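Local coordinates for isoaspartyl dipeptidase (Fervidobacterium islandicum, PDB 7CDH), which probably hydrolyses isoaspartyl (beta-aspartyl) dipeptides as a zinc-dependent M38 metallopeptidase, consistent with a role in protein repair, at residues Ala113-Ile125 against Ser369-Leu383. Residues are numbered along the deposited sequence; the frame is centred on the assembly and turned at random.
Sequences AKSLESEGLNTFI and SKGEFLMKDGVMKNL
Lys370 and Ser369 reach across to the Schellman motif that ends helix 106-118, joining this helix-to-strand connection of the TIM-barrel amidohydrolase domain to the hairpins of strands 364-369, 372-376 and 379-380. Lys370 is the second residue of the type I' turn Ser369-Glu372, and its side chain can be followed outward. From CB, CG stands opposite the carbonyl carbon (chi1 -49°), and the chain runs past the amide of Asn122 in the opposite direction, Lys370 CG 3.7 Å from Asn122 OD1. A bend at chi3 (-106°) then swings Lys370 CE to 3.1 Å from Gly120 O. Lys370 NZ finally donates to Leu121 O at 2.7 Å and to Glu117 O, the latter in the carbonyl plane. A long, charged lysine suits this place because it reaches two backbone carbonyls at the helix end; Glu117 O, which also accepts from Gly120 N, is gripped twice. Gly120, with positive phi, takes the backbone shape that ends the helix. Nearby, Lys381 NZ donates to Glu119 O from above its carbonyl plane; its salt bridge with Glu372 OE2 probably helps hold it in place. Asn122, whose ND2 binds Thr91 O, gives Ser369 OG a weak bond; serine's short side chain puts this hydroxyl directly at the Gly120 carbonyl, donating almost straight along the C=O axis, Ser369 OG 2.8 Å from Gly120 O.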
ATOM      1  N   ALA A 113     -28.417   3.174   8.382  1.00 28.86           N
ATOM      2  CA  ALA A 113     -29.040   4.459   7.980  1.00 28.72           C
ATOM      3  C   ALA A 113     -29.958   4.243   6.768  1.00 27.07           C
ATOM      4  O   ALA A 113     -31.021   4.900   6.686  1.00 25.46           O
ATOM      5  CB  ALA A 113     -28.016   5.534   7.718  1.00 26.92           C
ATOM      6  N   LYS A 114     -29.581   3.362   5.860  1.00 28.06           N
ATOM      7  CA  LYS A 114     -30.370   3.108   4.620  1.00 30.90           C
ATOM      8  C   LYS A 114     -31.617   2.294   4.953  1.00 33.94           C
ATOM      9  O   LYS A 114     -32.664   2.550   4.309  1.00 37.42           O
ATOM     10  CB  LYS A 114     -29.579   2.336   3.565  1.00 29.94           C
ATOM     11  CG  LYS A 114     -28.621   3.203   2.779  1.00 31.36           C
ATOM     12  CD  LYS A 114     -29.355   4.095   1.868  1.00 33.74           C
ATOM     13  CE  LYS A 114     -28.500   4.738   0.817  1.00 39.59           C
ATOM     14  NZ  LYS A 114     -29.255   4.825  -0.453  1.00 45.40           N
ATOM     15  N   SER A 115     -31.527   1.367   5.906  1.00 31.03           N
ATOM     16  CA  SER A 115     -32.694   0.523   6.218  1.00 34.94           C
ATOM     17  C   SER A 115     -33.702   1.328   7.058  1.00 33.96           C
ATOM     18  O   SER A 115     -34.919   1.170   6.804  1.00 31.79           O
ATOM     19  CB  SER A 115     -32.324  -0.795   6.831  1.00 30.73           C
ATOM     20  OG  SER A 115     -31.783  -0.613   8.096  1.00 34.22           O
ATOM     21  N   LEU A 116     -33.243   2.128   8.024  1.00 30.74           N
ATOM     22  CA  LEU A 116     -34.128   3.086   8.727  1.00 30.89           C
ATOM     23  C   LEU A 116     -34.823   3.957   7.675  1.00 30.27           C
ATOM     24  O   LEU A 116     -36.011   4.128   7.771  1.00 33.72           O
ATOM     25  CB  LEU A 116     -33.322   3.919   9.717  1.00 30.15           C
ATOM     26  CG  LEU A 116     -32.752   3.135  10.892  1.00 28.67           C
ATOM     27  CD1 LEU A 116     -31.862   4.011  11.763  1.00 28.90           C
ATOM     28  CD2 LEU A 116     -33.856   2.548  11.719  1.00 26.93           C
ATOM     29  N   GLU A 117     -34.151   4.370   6.618  1.00 30.60           N
ATOM     30  CA  GLU A 117     -34.783   5.299   5.651  1.00 35.02           C
ATOM     31  C   GLU A 117     -35.876   4.551   4.870  1.00 38.08           C
ATOM     32  O   GLU A 117     -36.889   5.166   4.502  1.00 44.57           O
ATOM     33  CB  GLU A 117     -33.722   5.929   4.750  1.00 35.41           C
ATOM     34  CG  GLU A 117     -34.293   6.772   3.626  1.00 38.60           C
ATOM     35  CD  GLU A 117     -33.323   7.205   2.531  1.00 45.06           C
ATOM     36  OE1 GLU A 117     -32.149   6.723   2.501  1.00 45.25           O
ATOM     37  OE2 GLU A 117     -33.749   8.020   1.682  1.00 49.57           O
ATOM     38  N   SER A 118     -35.664   3.275   4.580  1.00 39.87           N
ATOM     39  CA  SER A 118     -36.603   2.430   3.807  1.00 37.10           C
ATOM     40  C   SER A 118     -37.915   2.297   4.560  1.00 32.69           C
ATOM     41  O   SER A 118     -38.943   2.211   3.898  1.00 36.61           O
ATOM     42  CB  SER A 118     -36.038   1.076   3.535  1.00 38.55           C
ATOM     43  OG  SER A 118     -35.246   1.164   2.390  1.00 47.15           O
ATOM     44  N   GLU A 119     -37.837   2.192   5.875  1.00 32.96           N
ATOM     45  CA  GLU A 119     -38.982   1.960   6.783  1.00 41.27           C
ATOM     46  C   GLU A 119     -39.685   3.302   7.053  1.00 43.10           C
ATOM     47  O   GLU A 119     -40.693   3.274   7.731  1.00 45.52           O
ATOM     48  CB  GLU A 119     -38.462   1.304   8.059  1.00 50.03           C
ATOM     49  CG  GLU A 119     -37.862  -0.079   7.836  1.00 62.48           C
ATOM     50  CD  GLU A 119     -38.835  -1.220   8.080  1.00 74.76           C
ATOM     51  OE1 GLU A 119     -38.612  -1.988   9.057  1.00 67.42           O
ATOM     52  OE2 GLU A 119     -39.834  -1.321   7.317  1.00 86.21           O
ATOM     53  N   GLY A 120     -39.137   4.424   6.568  1.00 41.41           N
ATOM     54  CA  GLY A 120     -39.816   5.728   6.494  1.00 45.12           C
ATOM     55  C   GLY A 120     -39.127   6.826   7.299  1.00 41.69           C
ATOM     56  O   GLY A 120     -39.620   7.957   7.277  1.00 39.39           O
ATOM     57  N   LEU A 121     -38.018   6.525   7.972  1.00 37.33           N
ATOM     58  CA  LEU A 121     -37.223   7.527   8.729  1.00 32.44           C
ATOM     59  C   LEU A 121     -36.382   8.364   7.749  1.00 30.58           C
ATOM     60  O   LEU A 121     -36.342   8.044   6.561  1.00 28.47           O
ATOM     61  CB  LEU A 121     -36.370   6.752   9.722  1.00 32.38           C
ATOM     62  CG  LEU A 121     -36.134   7.416  11.060  1.00 39.37           C
ATOM     63  CD1 LEU A 121     -37.453   7.667  11.768  1.00 43.64           C
ATOM     64  CD2 LEU A 121     -35.198   6.563  11.908  1.00 36.32           C
ATOM     65  N   ASN A 122     -35.825   9.481   8.211  1.00 31.46           N
ATOM     66  CA  ASN A 122     -34.864  10.346   7.471  1.00 30.21           C
ATOM     67  C   ASN A 122     -33.563  10.225   8.239  1.00 30.23           C
ATOM     68  O   ASN A 122     -33.631  10.360   9.517  1.00 28.26           O
ATOM     69  CB  ASN A 122     -35.255  11.829   7.465  1.00 32.89           C
ATOM     70  CG  ASN A 122     -36.680  12.056   7.009  1.00 32.43           C
ATOM     71  OD1 ASN A 122     -36.940  12.210   5.810  1.00 36.76           O
ATOM     72  ND2 ASN A 122     -37.595  12.078   7.959  1.00 26.86           N
ATOM     73  N   THR A 123     -32.463   9.922   7.549  1.00 27.90           N
ATOM     74  CA  THR A 123     -31.185   9.549   8.210  1.00 28.13           C
ATOM     75  C   THR A 123     -30.017  10.244   7.530  1.00 27.51           C
ATOM     76  O   THR A 123     -30.016  10.338   6.289  1.00 25.83           O
ATOM     77  CB  THR A 123     -30.939   8.042   8.134  1.00 26.75           C
ATOM     78  OG1 THR A 123     -30.848   7.687   6.745  1.00 25.92           O
ATOM     79  CG2 THR A 123     -32.067   7.286   8.767  1.00 27.83           C
ATOM     80  N   PHE A 124     -29.030  10.615   8.333  1.00 25.66           N
ATOM     81  CA  PHE A 124     -27.726  11.127   7.876  1.00 25.74           C
ATOM     82  C   PHE A 124     -26.701  10.510   8.804  1.00 25.88           C
ATOM     83  O   PHE A 124     -27.058  10.046   9.899  1.00 25.33           O
ATOM     84  CB  PHE A 124     -27.675  12.656   7.881  1.00 27.49           C
ATOM     85  CG  PHE A 124     -28.834  13.274   7.144  1.00 28.60           C
ATOM     86  CD1 PHE A 124     -30.037  13.484   7.782  1.00 27.36           C
ATOM     87  CD2 PHE A 124     -28.751  13.537   5.785  1.00 30.15           C
ATOM     88  CE1 PHE A 124     -31.142  13.935   7.077  1.00 29.72           C
ATOM     89  CE2 PHE A 124     -29.827  14.079   5.100  1.00 27.96           C
ATOM     90  CZ  PHE A 124     -31.028  14.252   5.741  1.00 28.96           C
ATOM     91  N   ILE A 125     -25.452  10.493   8.374  1.00 25.56           N
ATOM     92  CA  ILE A 125     -24.401   9.878   9.211  1.00 26.86           C
ATOM     93  C   ILE A 125     -23.226  10.839   9.232  1.00 26.05           C
ATOM     94  O   ILE A 125     -23.106  11.651   8.334  1.00 26.48           O
ATOM     95  CB  ILE A 125     -24.054   8.472   8.681  1.00 27.39           C
ATOM     96  CG1 ILE A 125     -23.397   8.506   7.305  1.00 26.32           C
ATOM     97  CG2 ILE A 125     -25.304   7.599   8.650  1.00 28.63           C
ATOM     98  CD1 ILE A 125     -22.801   7.198   6.906  1.00 27.64           C
ATOM     99  N   SER A 369     -43.831  11.090   8.351  1.00 39.57           N
ATOM    100  CA  SER A 369     -42.489  11.283   7.748  1.00 39.39           C
ATOM    101  C   SER A 369     -42.635  11.162   6.241  1.00 38.40           C
ATOM    102  O   SER A 369     -43.200  10.166   5.798  1.00 37.57           O
ATOM    103  CB  SER A 369     -41.488  10.309   8.286  1.00 38.39           C
ATOM    104  OG  SER A 369     -40.192  10.617   7.791  1.00 44.28           O
ATOM    105  N   LYS A 370     -42.205  12.183   5.511  1.00 37.87           N
ATOM    106  CA  LYS A 370     -42.327  12.219   4.045  1.00 43.36           C
ATOM    107  C   LYS A 370     -43.797  11.990   3.701  1.00 44.21           C
ATOM    108  O   LYS A 370     -44.091  11.451   2.611  1.00 45.67           O
ATOM    109  CB  LYS A 370     -41.418  11.156   3.418  1.00 50.13           C
ATOM    110  CG  LYS A 370     -39.982  11.161   3.928  1.00 57.29           C
ATOM    111  CD  LYS A 370     -39.101  10.045   3.395  1.00 56.72           C
ATOM    112  CE  LYS A 370     -38.812   8.966   4.422  1.00 59.39           C
ATOM    113  NZ  LYS A 370     -37.560   8.234   4.122  1.00 56.82           N
ATOM    114  N   GLY A 371     -44.691  12.386   4.602  1.00 47.18           N
ATOM    115  CA  GLY A 371     -46.145  12.418   4.341  1.00 46.69           C
ATOM    116  C   GLY A 371     -46.782  11.055   4.462  1.00 44.12           C
ATOM    117  O   GLY A 371     -47.924  10.934   4.061  1.00 43.66           O
ATOM    118  N   GLU A 372     -46.066  10.076   5.007  1.00 47.59           N
ATOM    119  CA  GLU A 372     -46.582   8.712   5.282  1.00 49.78           C
ATOM    120  C   GLU A 372     -46.814   8.631   6.793  1.00 44.09           C
ATOM    121  O   GLU A 372     -45.996   9.176   7.565  1.00 42.49           O
ATOM    122  CB  GLU A 372     -45.618   7.655   4.709  1.00 54.79           C
ATOM    123  CG  GLU A 372     -45.656   6.294   5.414  1.00 63.37           C
ATOM    124  CD  GLU A 372     -44.554   5.277   5.093  1.00 68.89           C
ATOM    125  OE1 GLU A 372     -43.623   5.610   4.308  1.00 77.41           O
ATOM    126  OE2 GLU A 372     -44.617   4.146   5.644  1.00 60.16           O
ATOM    127  N   PHE A 373     -47.909   8.009   7.211  1.00 44.94           N
ATOM    128  CA  PHE A 373     -48.182   7.740   8.643  1.00 46.37           C
ATOM    129  C   PHE A 373     -47.311   6.566   9.060  1.00 42.76           C
ATOM    130  O   PHE A 373     -47.542   5.463   8.578  1.00 54.58           O
ATOM    131  CB  PHE A 373     -49.663   7.431   8.883  1.00 51.17           C
ATOM    132  CG  PHE A 373     -50.545   8.650   8.894  1.00 50.35           C
ATOM    133  CD1 PHE A 373     -50.766   9.342  10.068  1.00 49.66           C
ATOM    134  CD2 PHE A 373     -51.126   9.120   7.731  1.00 53.02           C
ATOM    135  CE1 PHE A 373     -51.547  10.480  10.085  1.00 46.81           C
ATOM    136  CE2 PHE A 373     -51.906  10.261   7.749  1.00 52.69           C
ATOM    137  CZ  PHE A 373     -52.101  10.945   8.924  1.00 48.28           C
ATOM    138  N   LEU A 374     -46.315   6.820   9.887  1.00 39.52           N
ATOM    139  CA  LEU A 374     -45.551   5.763  10.594  1.00 42.50           C
ATOM    140  C   LEU A 374     -46.396   5.296  11.772  1.00 42.59           C
ATOM    141  O   LEU A 374     -46.295   4.121  12.138  1.00 46.54           O
ATOM    142  CB  LEU A 374     -44.208   6.326  11.070  1.00 43.84           C
ATOM    143  CG  LEU A 374     -43.348   6.978   9.981  1.00 47.72           C
ATOM    144  CD1 LEU A 374     -41.985   7.362  10.546  1.00 49.94           C
ATOM    145  CD2 LEU A 374     -43.186   6.047   8.772  1.00 46.70           C
ATOM    146  N   MET A 375     -47.164   6.214  12.360  1.00 42.65           N
ATOM    147  CA  MET A 375     -48.089   5.927  13.486  1.00 44.52           C
ATOM    148  C   MET A 375     -49.351   6.792  13.350  1.00 48.88           C
ATOM    149  O   MET A 375     -49.238   8.015  13.065  1.00 48.68           O
ATOM    150  CB  MET A 375     -47.432   6.176  14.843  1.00 43.40           C
ATOM    151  CG  MET A 375     -48.241   5.567  15.963  1.00 49.42           C
ATOM    152  SD  MET A 375     -47.434   5.613  17.575  1.00 52.29           S
ATOM    153  CE  MET A 375     -47.191   7.372  17.764  1.00 57.95           C
ATOM    154  N   LYS A 376     -50.511   6.142  13.459  1.00 52.89           N
ATOM    155  CA  LYS A 376     -51.863   6.743  13.367  1.00 48.45           C
ATOM    156  C   LYS A 376     -52.646   6.282  14.592  1.00 52.83           C
ATOM    157  O   LYS A 376     -52.907   5.048  14.717  1.00 49.48           O
ATOM    158  CB  LYS A 376     -52.550   6.344  12.065  1.00 49.74           C
ATOM    159  CG  LYS A 376     -53.673   7.284  11.653  1.00 57.38           C
ATOM    160  CD  LYS A 376     -54.524   6.798  10.509  1.00 61.80           C
ATOM    161  CE  LYS A 376     -54.099   7.377   9.181  1.00 74.03           C
ATOM    162  NZ  LYS A 376     -54.664   6.596   8.056  1.00 81.18           N
ATOM    163  N   ASP A 377     -52.902   7.221  15.505  1.00 53.72           N
ATOM    164  CA  ASP A 377     -53.777   7.019  16.686  1.00 56.25           C
ATOM    165  C   ASP A 377     -53.262   5.816  17.471  1.00 55.90           C
ATOM    166  O   ASP A 377     -54.047   4.872  17.675  1.00 61.19           O
ATOM    167  CB  ASP A 377     -55.238   6.856  16.246  1.00 58.30           C
ATOM    168  CG  ASP A 377     -55.808   8.117  15.618  1.00 60.80           C
ATOM    169  OD1 ASP A 377     -55.631   9.197  16.226  1.00 64.29           O
ATOM    170  OD2 ASP A 377     -56.379   8.020  14.506  1.00 59.21           O
ATOM    171  N   GLY A 378     -51.979   5.840  17.840  1.00 55.54           N
ATOM    172  CA  GLY A 378     -51.276   4.779  18.598  1.00 54.76           C
ATOM    173  C   GLY A 378     -50.991   3.507  17.800  1.00 49.91           C
ATOM    174  O   GLY A 378     -50.420   2.604  18.387  1.00 59.22           O
ATOM    175  N   VAL A 379     -51.370   3.424  16.523  1.00 51.95           N
ATOM    176  CA  VAL A 379     -51.233   2.199  15.682  1.00 49.63           C
ATOM    177  C   VAL A 379     -50.030   2.353  14.748  1.00 48.34           C
ATOM    178  O   VAL A 379     -50.106   3.055  13.679  1.00 46.18           O
ATOM    179  CB  VAL A 379     -52.509   1.872  14.882  1.00 54.41           C
ATOM    180  CG1 VAL A 379     -52.386   0.520  14.181  1.00 48.99           C
ATOM    181  CG2 VAL A 379     -53.748   1.908  15.759  1.00 54.83           C
ATOM    182  N   MET A 380     -48.977   1.629  15.101  1.00 53.01           N
ATOM    183  CA  MET A 380     -47.709   1.532  14.344  1.00 47.25           C
ATOM    184  C   MET A 380     -47.971   0.920  12.968  1.00 43.40           C
ATOM    185  O   MET A 380     -48.710  -0.086  12.888  1.00 44.32           O
ATOM    186  CB  MET A 380     -46.762   0.640  15.140  1.00 52.71           C
ATOM    187  CG  MET A 380     -45.378   0.534  14.546  1.00 60.49           C
ATOM    188  SD  MET A 380     -44.275   1.728  15.265  1.00 63.17           S
ATOM    189  CE  MET A 380     -44.559   1.480  17.019  1.00 59.19           C
ATOM    190  N   LYS A 381     -47.352   1.478  11.927  1.00 44.82           N
ATOM    191  CA  LYS A 381     -47.288   0.865  10.569  1.00 44.32           C
ATOM    192  C   LYS A 381     -46.662  -0.533  10.636  1.00 46.83           C
ATOM    193  O   LYS A 381     -46.120  -0.918  11.697  1.00 48.00           O
ATOM    194  CB  LYS A 381     -46.426   1.693   9.616  1.00 44.46           C
ATOM    195  CG  LYS A 381     -44.926   1.650   9.915  1.00 49.04           C
ATOM    196  CD  LYS A 381     -44.085   2.333   8.846  1.00 49.11           C
ATOM    197  CE  LYS A 381     -43.634   1.393   7.753  1.00 45.92           C
ATOM    198  NZ  LYS A 381     -43.350   2.109   6.493  1.00 46.76           N
ATOM    199  N   ASN A 382     -46.680  -1.240   9.506  1.00 54.92           N
ATOM    200  CA  ASN A 382     -46.097  -2.601   9.356  1.00 62.93           C
ATOM    201  C   ASN A 382     -44.574  -2.507   9.175  1.00 55.78           C
ATOM    202  O   ASN A 382     -44.136  -1.966   8.155  1.00 49.30           O
ATOM    203  CB  ASN A 382     -46.731  -3.350   8.179  1.00 72.09           C
ATOM    204  CG  ASN A 382     -46.994  -4.799   8.511  1.00 80.44           C
ATOM    205  OD1 ASN A 382     -46.070  -5.611   8.550  1.00 81.08           O
ATOM    206  ND2 ASN A 382     -48.248  -5.108   8.795  1.00 86.02           N
ATOM    207  N   LEU A 383     -43.812  -3.077  10.110  1.00 55.76           N
ATOM    208  CA  LEU A 383     -42.322  -3.161  10.084  1.00 55.35           C
ATOM    209  C   LEU A 383     -41.805  -4.611   9.900  1.00 58.18           C
ATOM    210  O   LEU A 383     -42.500  -5.589  10.261  1.00 58.56           O
ATOM    211  CB  LEU A 383     -41.799  -2.573  11.399  1.00 52.95           C
ATOM    212  CG  LEU A 383     -42.210  -1.137  11.707  1.00 49.10           C
ATOM    213  CD1 LEU A 383     -41.814  -0.769  13.130  1.00 47.63           C
ATOM    214  CD2 LEU A 383     -41.602  -0.176  10.710  1.00 46.74           C
TER
HETATM  215  O   HOH W   1     -41.698   3.308   4.222  1.00 43.37           O
HETATM  216  O   HOH W   2     -41.792  -0.002   5.340  1.00 61.55           O
HETATM  217  O   HOH W   3     -35.679  10.919   3.665  1.00 42.85           O